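Local coordinates for transcription regulator PadR N-terminal domain-containing protein (Streptococcus mutans, PDB 3L7W) that probably binds DNA as a dimeric transcriptional regulator of the PadR family, with a winged helix-turn-helix domain and a long C-terminal helix reaching the partner subunit, at residues Gln30-Lys33 with Leu34-Ile38; Met93-Asp96 with Gly97-Gly101; Tyr44-Leu47 with Lys48-Lys52. All coordinates share one frame; numbering follows the deposited sequence.

Contact 1. Residues Gln30-Lys33 with Leu34-Ile38; sequences QTIK and LIASI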
ATOM      1  N   GLN A  30      -9.588  -0.452 -16.252  1.00 42.61           N
ATOM      2  CA  GLN A  30      -8.661   0.441 -16.934  1.00 44.26           C
ATOM      3  C   GLN A  30      -8.085   1.515 -16.025  1.00 42.98           C
ATOM      4  O   GLN A  30      -6.922   1.891 -16.158  1.00 46.64           O
ATOM      5  CB  GLN A  30      -9.333   1.078 -18.145  1.00 51.94           C
ATOM      6  CG  GLN A  30      -9.478   0.100 -19.287  1.00 56.05           C
ATOM      7  CD  GLN A  30      -8.133  -0.457 -19.706  1.00 57.87           C
ATOM      8  OE1 GLN A  30      -7.261   0.286 -20.151  1.00 67.70           O
ATOM      9  NE2 GLN A  30      -7.957  -1.765 -19.562  1.00 48.40           N
ATOM     10  N   THR A  31      -8.885   2.009 -15.097  1.00 36.06           N
ATOM     11  CA  THR A  31      -8.410   3.077 -14.241  1.00 36.63           C
ATOM     12  C   THR A  31      -7.561   2.478 -13.145  1.00 36.06           C
ATOM     13  O   THR A  31      -6.586   3.071 -12.701  1.00 35.77           O
ATOM     14  CB  THR A  31      -9.556   3.861 -13.621  1.00 41.12           C
ATOM     15  OG1 THR A  31     -10.096   4.746 -14.604  1.00 48.66           O
ATOM     16  CG2 THR A  31      -9.051   4.677 -12.442  1.00 40.72           C
ATOM     17  N   ILE A  32      -7.929   1.282 -12.717  1.00 27.62           N
ATOM     18  CA  ILE A  32      -7.161   0.615 -11.686  1.00 30.75           C
ATOM     19  C   ILE A  32      -5.800   0.138 -12.224  1.00 38.26           C
ATOM     20  O   ILE A  32      -4.814   0.114 -11.485  1.00 32.72           O
ATOM     21  CB  ILE A  32      -7.943  -0.547 -11.055  1.00 26.83           C
ATOM     22  CG1 ILE A  32      -9.078   0.006 -10.194  1.00 32.34           C
ATOM     23  CG2 ILE A  32      -7.032  -1.387 -10.200  1.00 31.57           C
ATOM     24  CD1 ILE A  32      -9.908  -1.062  -9.518  1.00 32.65           C
ATOM     25  N   LYS A  33      -5.756  -0.229 -13.503  1.00 38.04           N
ATOM     26  CA  LYS A  33      -4.522  -0.677 -14.149  1.00 38.04           C
ATOM     27  C   LYS A  33      -3.517   0.447 -14.184  1.00 34.64           C
ATOM     28  O   LYS A  33      -2.336   0.228 -14.441  1.00 46.03           O
ATOM     29  CB  LYS A  33      -4.786  -1.136 -15.579  1.00 45.09           C
ATOM     30  CG  LYS A  33      -5.070  -2.617 -15.742  1.00 53.51           C
ATOM     31  CD  LYS A  33      -5.304  -2.942 -17.222  1.00 60.08           C
ATOM     32  CE  LYS A  33      -5.365  -4.436 -17.470  1.00 62.30           C
ATOM     33  NZ  LYS A  33      -6.477  -5.065 -16.708  1.00 65.39           N
ATOM     34  N   LEU A  34      -3.997   1.656 -13.930  1.00 40.02           N
ATOM     35  CA  LEU A  34      -3.125   2.820 -13.851  1.00 41.86           C
ATOM     36  C   LEU A  34      -2.135   2.719 -12.690  1.00 40.11           C
ATOM     37  O   LEU A  34      -1.032   3.243 -12.752  1.00 43.52           O
ATOM     38  CB  LEU A  34      -3.971   4.087 -13.720  1.00 46.10           C
ATOM     39  CG  LEU A  34      -4.047   5.027 -14.927  1.00 50.03           C
ATOM     40  CD1 LEU A  34      -3.733   4.323 -16.256  1.00 47.65           C
ATOM     41  CD2 LEU A  34      -5.392   5.733 -14.963  1.00 40.48           C
ATOM     42  N   ILE A  35      -2.537   2.060 -11.615  1.00 37.87           N
ATOM     43  CA  ILE A  35      -1.664   1.940 -10.461  1.00 39.94           C
ATOM     44  C   ILE A  35      -1.394   0.491 -10.105  1.00 39.24           C
ATOM     45  O   ILE A  35      -0.424   0.194  -9.419  1.00 32.47           O
ATOM     46  CB  ILE A  35      -2.194   2.705  -9.215  1.00 34.75           C
ATOM     47  CG1 ILE A  35      -1.198   2.558  -8.066  1.00 41.03           C
ATOM     48  CG2 ILE A  35      -3.598   2.209  -8.792  1.00 30.20           C
ATOM     49  CD1 ILE A  35      -1.138   3.734  -7.143  1.00 52.44           C
ATOM     50  N   ALA A  36      -2.243  -0.412 -10.584  1.00 38.84           N
ATOM     51  CA  ALA A  36      -2.141  -1.809 -10.182  1.00 40.36           C
ATOM     52  C   ALA A  36      -1.897  -2.739 -11.353  1.00 43.97           C
ATOM     53  O   ALA A  36      -2.365  -2.501 -12.465  1.00 45.94           O
ATOM     54  CB  ALA A  36      -3.392  -2.242  -9.410  1.00 30.26           C
ATOM     55  N   SER A  37      -1.138  -3.792 -11.094  1.00 51.47           N
ATOM     56  CA  SER A  37      -1.026  -4.887 -12.037  1.00 56.47           C
ATOM     57  C   SER A  37      -1.935  -5.979 -11.530  1.00 53.01           C
ATOM     58  O   SER A  37      -1.583  -6.748 -10.629  1.00 55.02           O
ATOM     59  CB  SER A  37       0.406  -5.386 -12.143  1.00 63.06           C
ATOM     60  OG  SER A  37       1.136  -4.569 -13.039  1.00 81.75           O
ATOM     61  N   ILE A  38      -3.130  -6.013 -12.095  1.00 43.33           N
ATOM     62  CA  ILE A  38      -4.139  -6.942 -11.652  1.00 47.58           C
ATOM     63  C   ILE A  38      -4.831  -7.495 -12.890  1.00 45.73           C
ATOM     64  O   ILE A  38      -5.090  -6.761 -13.850  1.00 39.70           O
ATOM     65  CB  ILE A  38      -5.134  -6.257 -10.697  1.00 47.47           C
ATOM     66  CG1 ILE A  38      -6.210  -7.241 -10.237  1.00 54.30           C
ATOM     67  CG2 ILE A  38      -5.753  -5.035 -11.359  1.00 46.92           C
ATOM     68  CD1 ILE A  38      -7.100  -6.713  -9.124  1.00 51.05           C
TER
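T31 opens the turn by accepting the backbone NH of L34 at 3.2 Å from T31 O to L34 N, a three-residue reach in which the donor stands well above the carbonyl plane. The same carbonyl is pressed by the leucine, L34 CB lying 3.0 Å from T31 O. Threonine suits this place because its hydroxyl has work outside the turn, bonding the backbone of H105 of the second subunit.

I32 follows, and its carbonyl is gripped twice. I35 N approaches from above the carbonyl plane, whereas A36 N, 2.8 Å from I32 O, comes nearly along the C=O axis. The side chain adds an apolar clasp: a chi1 of -71° sets CG1 beside the backbone N and leaves CG2 anti to it, reaching forward, so that I32 CG2 meets A36 CB at 3.8 Å and I38 CG2 at 4.0 Å, the two isoleucines lying aslant to each other. Both also rest on L43 of helix 40-52, and alanine is small enough to fit beside the carbonyl that accepts two bonds.

K33 contributes mainly its backbone, a CA-H...O contact of 3.3 Å from K33 CA to A36 O. Its exposed chain bends at the last torsion, and the ammonium has a weak hydrogen bond to S29 and a long, weak ion pair with E40.

Backbone polar groups therefore shape the bend that leads out of helix 25-32 in this helix-turn-helix family member: two NH groups satisfy I32 O, while I32, A36 and I38 pack together on its apolar side.

Contact 2. Residues Met93-Asp96 with Gly97-Gly101; sequences MTID and GIVEG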
HETATM    1  N   MSE A  93      -0.538   8.165   6.646  1.00 31.96           N
HETATM    2  CA  MSE A  93       0.115   8.974   7.643  0.50 35.87           C
HETATM    3  C   MSE A  93       1.062   8.127   8.473  1.00 31.08           C
HETATM    4  O   MSE A  93       2.112   8.589   8.873  1.00 41.21           O
HETATM    5  CB  MSE A  93      -0.928   9.645   8.518  0.50 34.10           C
HETATM    6  CG  MSE A  93      -1.810  10.573   7.737  0.50 25.80           C
HETATM    7 SE   MSE A  93      -3.255  11.111   8.879  0.60 51.51          SE
HETATM    8  CE  MSE A  93      -2.270  12.178  10.100  0.50 24.11           C
ATOM      9  N   THR A  94       0.673   6.890   8.712  1.00 29.97           N
ATOM     10  CA  THR A  94       1.462   6.041   9.561  1.00 34.53           C
ATOM     11  C   THR A  94       2.765   5.699   8.861  1.00 33.01           C
ATOM     12  O   THR A  94       3.821   5.789   9.459  1.00 32.17           O
ATOM     13  CB  THR A  94       0.679   4.813   9.951  1.00 33.58           C
ATOM     14  OG1 THR A  94      -0.477   5.242  10.682  1.00 38.50           O
ATOM     15  CG2 THR A  94       1.521   3.907  10.840  1.00 27.55           C
ATOM     16  N   ILE A  95       2.678   5.346   7.585  1.00 27.25           N
ATOM     17  CA  ILE A  95       3.859   5.104   6.787  1.00 28.46           C
ATOM     18  C   ILE A  95       4.730   6.356   6.726  1.00 30.65           C
ATOM     19  O   ILE A  95       5.919   6.318   7.037  1.00 30.20           O
ATOM     20  CB  ILE A  95       3.469   4.619   5.400  1.00 31.23           C
ATOM     21  CG1 ILE A  95       2.937   3.192   5.520  1.00 27.24           C
ATOM     22  CG2 ILE A  95       4.661   4.663   4.455  1.00 29.61           C
ATOM     23  CD1 ILE A  95       2.657   2.550   4.198  1.00 39.72           C
ATOM     24  N   ASP A  96       4.127   7.476   6.363  1.00 32.90           N
ATOM     25  CA  ASP A  96       4.869   8.723   6.261  1.00 30.93           C
ATOM     26  C   ASP A  96       5.429   9.121   7.617  1.00 35.45           C
ATOM     27  O   ASP A  96       6.531   9.649   7.712  1.00 37.44           O
ATOM     28  CB  ASP A  96       3.973   9.827   5.710  1.00 32.52           C
ATOM     29  CG  ASP A  96       3.672   9.647   4.243  1.00 36.36           C
ATOM     30  OD1 ASP A  96       4.320   8.801   3.588  1.00 37.63           O
ATOM     31  OD2 ASP A  96       2.795  10.360   3.738  1.00 32.67           O
ATOM     32  N   GLY A  97       4.655   8.862   8.665  1.00 29.85           N
ATOM     33  CA  GLY A  97       5.084   9.152  10.017  1.00 28.19           C
ATOM     34  C   GLY A  97       6.302   8.321  10.385  1.00 35.73           C
ATOM     35  O   GLY A  97       7.253   8.820  10.991  1.00 33.55           O
ATOM     36  N   ILE A  98       6.267   7.043  10.028  1.00 32.18           N
ATOM     37  CA  ILE A  98       7.387   6.169  10.303  1.00 35.73           C
ATOM     38  C   ILE A  98       8.562   6.625   9.449  1.00 35.59           C
ATOM     39  O   ILE A  98       9.654   6.861   9.947  1.00 36.62           O
ATOM     40  CB  ILE A  98       7.053   4.724   9.961  1.00 35.78           C
ATOM     41  CG1 ILE A  98       6.063   4.159  10.982  1.00 33.07           C
ATOM     42  CG2 ILE A  98       8.316   3.879   9.950  1.00 35.10           C
ATOM     43  CD1 ILE A  98       5.777   2.680  10.795  1.00 29.15           C
ATOM     44  N   VAL A  99       8.307   6.784   8.158  1.00 33.56           N
ATOM     45  CA  VAL A  99       9.322   7.196   7.225  1.00 25.85           C
ATOM     46  C   VAL A  99       9.996   8.503   7.599  1.00 42.18           C
ATOM     47  O   VAL A  99      11.218   8.633   7.458  1.00 42.74           O
ATOM     48  CB  VAL A  99       8.777   7.259   5.815  1.00 32.67           C
ATOM     49  CG1 VAL A  99       9.741   8.035   4.904  1.00 34.34           C
ATOM     50  CG2 VAL A  99       8.565   5.836   5.307  1.00 29.15           C
ATOM     51  N   GLU A 100       9.218   9.461   8.096  1.00 46.34           N
ATOM     52  CA  GLU A 100       9.776  10.760   8.462  1.00 45.65           C
ATOM     53  C   GLU A 100      10.341  10.826   9.882  1.00 42.68           C
ATOM     54  O   GLU A 100      10.955  11.815  10.259  1.00 49.87           O
ATOM     55  CB  GLU A 100       8.761  11.868   8.223  1.00 49.37           C
ATOM     56  CG  GLU A 100       8.639  12.217   6.755  1.00 65.12           C
ATOM     57  CD  GLU A 100       7.235  12.623   6.366  1.00 73.62           C
ATOM     58  OE1 GLU A 100       6.478  13.057   7.260  1.00 77.49           O
ATOM     59  OE2 GLU A 100       6.891  12.509   5.167  1.00 74.06           O
ATOM     60  N   GLY A 101      10.135   9.775  10.666  1.00 39.29           N
ATOM     61  CA  GLY A 101      10.794   9.670  11.957  1.00 41.09           C
ATOM     62  C   GLY A 101       9.937   9.939  13.174  1.00 50.07           C
ATOM     63  O   GLY A 101      10.347   9.642  14.298  1.00 53.99           O
TER
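I95 and V99, one helical turn apart, form the tight side of this contact. V99 N bonds I95 O at 2.7 Å with an almost straight N-H...O angle of 172°, and V99 CG2, lying beside its own backbone N, comes within 3.2 Å of I95 O. The branches of the two residues meet more gently, I95 CG2 standing 4.2 Å from V99 CG2. On the neighbouring strip of the helix, I98 N bonds T94 O at 2.8 Å while I98 CG1 passes over the same oxygen. The hydroxyl of T94 turns back to the carbonyl of V90, which lets a polar residue line an otherwise aliphatic strip. G97 N bonds the carbonyl of M93, here selenomethionine, and with no side chain G97 sets no CB against that oxygen.

These are the last turns of helix 75-100, the long C-terminal helix by which PadR-type winged-helix proteins commonly dimerise. The branched residues suit the interface: T94 and I95 pack on I35 of the second subunit, I98 on I17 and V99 on Y12 of that same subunit. D96 is fastened there too, one carboxylate oxygen bonding W88 and the other forming a salt bridge with K92, both of the second subunit.

The solvent side is looser. E100 N still bonds D96 O at 2.7 Å, but the glutamate chain bends at chi2 and lays its carboxylate beside that carbonyl without bonding to it, E100 CD lying 3.3 Å from D96 O. A salt bridge from E100 to R102 of the same chain may offset the charge placed beside this acceptor. G101, whose positive phi of 105° a residue without CB accommodates readily, leads the chain out of the helix.

Contact 3. Residues Tyr44-Leu47 with Lys48-Lys52; sequences YPIL and KKLEK
I46 and L50 meet on the buried side of helix 40-52. L50 N bonds I46 O at 2.9 Å, and the leucine CG leans over the same carbonyl, with L50 CG 3.4 Å from I46 O. The aliphatic ends only graze, I46 CG2 lying 4.4 Å from L50 CD1, as both point off the helix into the core. Three further bonds of the same helical kind run from K48 to Y44, from K49 to P45 and from E51 to L47; the second is the shortest, 2.7 Å between K49 N and P45 O. The two lysines keep their CG atoms anti to the backbone N, K48 at a chi1 of -176°, and send their chains away from the preceding turn, leaving just the CB methylenes against carbonyls: K49 CB is 3.3 Å from P45 O.

What sets these groups in place begins within residues 44-47. P45 has no NH to offer the turn before it, and the helix kinks there. L47 CD1 lies 3.8 Å above the plane of the Y44 ring, toward its rim, and the two residues share Y71 as a neighbour. Farther out, K49 is tethered by a salt bridge to E11, and E51 by a hydrogen bond to T58.

In a PadR-like winged helix this is the probable recognition helix. Its inner face rests on helix 7-20 through I14 and L15, while L47 and L50 press on L56 of strand 56-63, and Y71 of strand 66-73 flanks Y44 and L47.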
ATOM      1  N   TYR A  44     -12.484  -8.960 -11.371  1.00 30.94           N
ATOM      2  CA  TYR A  44     -13.915  -9.211 -11.420  1.00 34.97           C
ATOM      3  C   TYR A  44     -14.460  -9.969 -10.215  1.00 32.66           C
ATOM      4  O   TYR A  44     -15.530  -9.641  -9.712  1.00 35.91           O
ATOM      5  CB  TYR A  44     -14.308  -9.813 -12.762  1.00 30.85           C
ATOM      6  CG  TYR A  44     -14.322  -8.731 -13.814  1.00 42.47           C
ATOM      7  CD1 TYR A  44     -15.496  -8.041 -14.098  1.00 43.87           C
ATOM      8  CD2 TYR A  44     -13.150  -8.338 -14.472  1.00 35.41           C
ATOM      9  CE1 TYR A  44     -15.524  -7.024 -15.035  1.00 42.78           C
ATOM     10  CE2 TYR A  44     -13.170  -7.319 -15.424  1.00 46.71           C
ATOM     11  CZ  TYR A  44     -14.374  -6.666 -15.698  1.00 50.53           C
ATOM     12  OH  TYR A  44     -14.453  -5.650 -16.625  1.00 49.94           O
ATOM     13  N   PRO A  45     -13.712 -10.959  -9.726  1.00 27.29           N
ATOM     14  CA  PRO A  45     -14.115 -11.578  -8.467  1.00 36.31           C
ATOM     15  C   PRO A  45     -14.185 -10.549  -7.343  1.00 37.50           C
ATOM     16  O   PRO A  45     -15.050 -10.629  -6.472  1.00 39.60           O
ATOM     17  CB  PRO A  45     -12.996 -12.582  -8.215  1.00 32.36           C
ATOM     18  CG  PRO A  45     -12.622 -13.011  -9.588  1.00 35.83           C
ATOM     19  CD  PRO A  45     -12.664 -11.738 -10.403  1.00 35.50           C
ATOM     20  N   ILE A  46     -13.291  -9.571  -7.372  1.00 31.43           N
ATOM     21  CA  ILE A  46     -13.329  -8.542  -6.352  1.00 30.62           C
ATOM     22  C   ILE A  46     -14.599  -7.712  -6.488  1.00 31.91           C
ATOM     23  O   ILE A  46     -15.325  -7.509  -5.507  1.00 32.87           O
ATOM     24  CB  ILE A  46     -12.085  -7.668  -6.386  1.00 29.50           C
ATOM     25  CG1 ILE A  46     -10.871  -8.519  -6.015  1.00 36.83           C
ATOM     26  CG2 ILE A  46     -12.249  -6.514  -5.436  1.00 22.53           C
ATOM     27  CD1 ILE A  46      -9.559  -7.745  -5.977  1.00 35.83           C
ATOM     28  N   LEU A  47     -14.882  -7.260  -7.707  1.00 33.30           N
ATOM     29  CA  LEU A  47     -16.169  -6.623  -7.992  1.00 31.49           C
ATOM     30  C   LEU A  47     -17.317  -7.478  -7.477  1.00 32.72           C
ATOM     31  O   LEU A  47     -18.230  -6.977  -6.823  1.00 37.95           O
ATOM     32  CB  LEU A  47     -16.332  -6.379  -9.491  1.00 24.89           C
ATOM     33  CG  LEU A  47     -15.430  -5.251  -9.978  1.00 29.68           C
ATOM     34  CD1 LEU A  47     -15.257  -5.301 -11.486  1.00 32.60           C
ATOM     35  CD2 LEU A  47     -16.017  -3.931  -9.522  1.00 26.78           C
ATOM     36  N   LYS A  48     -17.262  -8.776  -7.753  1.00 33.75           N
ATOM     37  CA  LYS A  48     -18.345  -9.672  -7.337  1.00 37.97           C
ATOM     38  C   LYS A  48     -18.447  -9.698  -5.816  1.00 38.68           C
ATOM     39  O   LYS A  48     -19.528  -9.550  -5.244  1.00 45.28           O
ATOM     40  CB  LYS A  48     -18.134 -11.086  -7.897  1.00 34.46           C
ATOM     41  CG  LYS A  48     -19.266 -12.065  -7.594  1.00 48.62           C
ATOM     42  CD  LYS A  48     -19.250 -13.234  -8.582  1.00 61.18           C
ATOM     43  CE  LYS A  48     -20.060 -14.432  -8.088  1.00 65.49           C
ATOM     44  NZ  LYS A  48     -19.288 -15.268  -7.111  1.00 70.18           N
ATOM     45  N   LYS A  49     -17.304  -9.864  -5.167  1.00 33.75           N
ATOM     46  CA  LYS A  49     -17.230  -9.840  -3.715  1.00 35.65           C
ATOM     47  C   LYS A  49     -17.910  -8.586  -3.156  1.00 38.64           C
ATOM     48  O   LYS A  49     -18.697  -8.663  -2.211  1.00 43.58           O
ATOM     49  CB  LYS A  49     -15.758  -9.883  -3.309  1.00 43.48           C
ATOM     50  CG  LYS A  49     -15.459  -9.702  -1.839  1.00 38.95           C
ATOM     51  CD  LYS A  49     -13.951  -9.798  -1.639  1.00 37.05           C
ATOM     52  CE  LYS A  49     -13.580  -9.806  -0.172  1.00 40.63           C
ATOM     53  NZ  LYS A  49     -13.875  -8.496   0.459  1.00 46.12           N
ATOM     54  N   LEU A  50     -17.608  -7.435  -3.751  1.00 33.72           N
ATOM     55  CA  LEU A  50     -18.107  -6.157  -3.243  1.00 27.28           C
ATOM     56  C   LEU A  50     -19.589  -6.102  -3.457  1.00 30.46           C
ATOM     57  O   LEU A  50     -20.321  -5.506  -2.677  1.00 35.90           O
ATOM     58  CB  LEU A  50     -17.448  -4.976  -3.963  1.00 22.56           C
ATOM     59  CG  LEU A  50     -15.982  -4.764  -3.551  1.00 27.38           C
ATOM     60  CD1 LEU A  50     -15.355  -3.639  -4.337  1.00 19.46           C
ATOM     61  CD2 LEU A  50     -15.899  -4.481  -2.052  1.00 32.01           C
ATOM     62  N   GLU A  51     -20.035  -6.704  -4.546  1.00 37.92           N
ATOM     63  CA  GLU A  51     -21.456  -6.740  -4.792  1.00 42.21           C
ATOM     64  C   GLU A  51     -22.105  -7.627  -3.737  1.00 41.55           C
ATOM     65  O   GLU A  51     -23.041  -7.214  -3.065  1.00 42.63           O
ATOM     66  CB  GLU A  51     -21.768  -7.246  -6.191  1.00 46.32           C
ATOM     67  CG  GLU A  51     -23.258  -7.427  -6.398  0.80 58.85           C
ATOM     68  CD  GLU A  51     -23.604  -7.950  -7.770  1.00 67.47           C
ATOM     69  OE1 GLU A  51     -22.669  -8.338  -8.521  1.00 63.52           O
ATOM     70  OE2 GLU A  51     -24.817  -7.968  -8.087  1.00 65.30           O
ATOM     71  N   LYS A  52     -21.586  -8.837  -3.577  1.00 39.41           N
ATOM     72  CA  LYS A  52     -22.165  -9.785  -2.637  1.00 42.07           C
ATOM     73  C   LYS A  52     -22.273  -9.158  -1.259  1.00 44.58           C
ATOM     74  O   LYS A  52     -23.272  -9.335  -0.553  1.00 48.28           O
ATOM     75  CB  LYS A  52     -21.314 -11.056  -2.555  1.00 47.26           C
ATOM     76  CG  LYS A  52     -21.931 -12.138  -1.674  1.00 51.44           C
ATOM     77  CD  LYS A  52     -20.880 -13.070  -1.112  1.00 61.78           C
ATOM     78  CE  LYS A  52     -21.454 -14.451  -0.823  1.00 67.30           C
ATOM     79  NZ  LYS A  52     -21.615 -15.258  -2.070  1.00 69.78           N
TER

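From the N terminus, contact 1 comes first, closing a tight turn that takes the chain from helix 25-32 into the loop leading to helix 40-52. Contact 3 follows on that helix, and the two touch where I38 CD1 lies 4.1 Å from I46 CD1, tying the connecting loop to helix 40-52 of the probable helix-turn-helix. Contact 2 comes last, beyond the sheet, at the far end of helix 75-100. Contacts 2 and 3 are local within single helices and close no loop. All three run in series; none nests or crosses. Contacts 2 and 3 lie on opposite sides of the chain's centre. Contacts 1 and 2 both touch the second subunit, so the end of helix 75-100 meets the turn after helix 25-32 across the dimer.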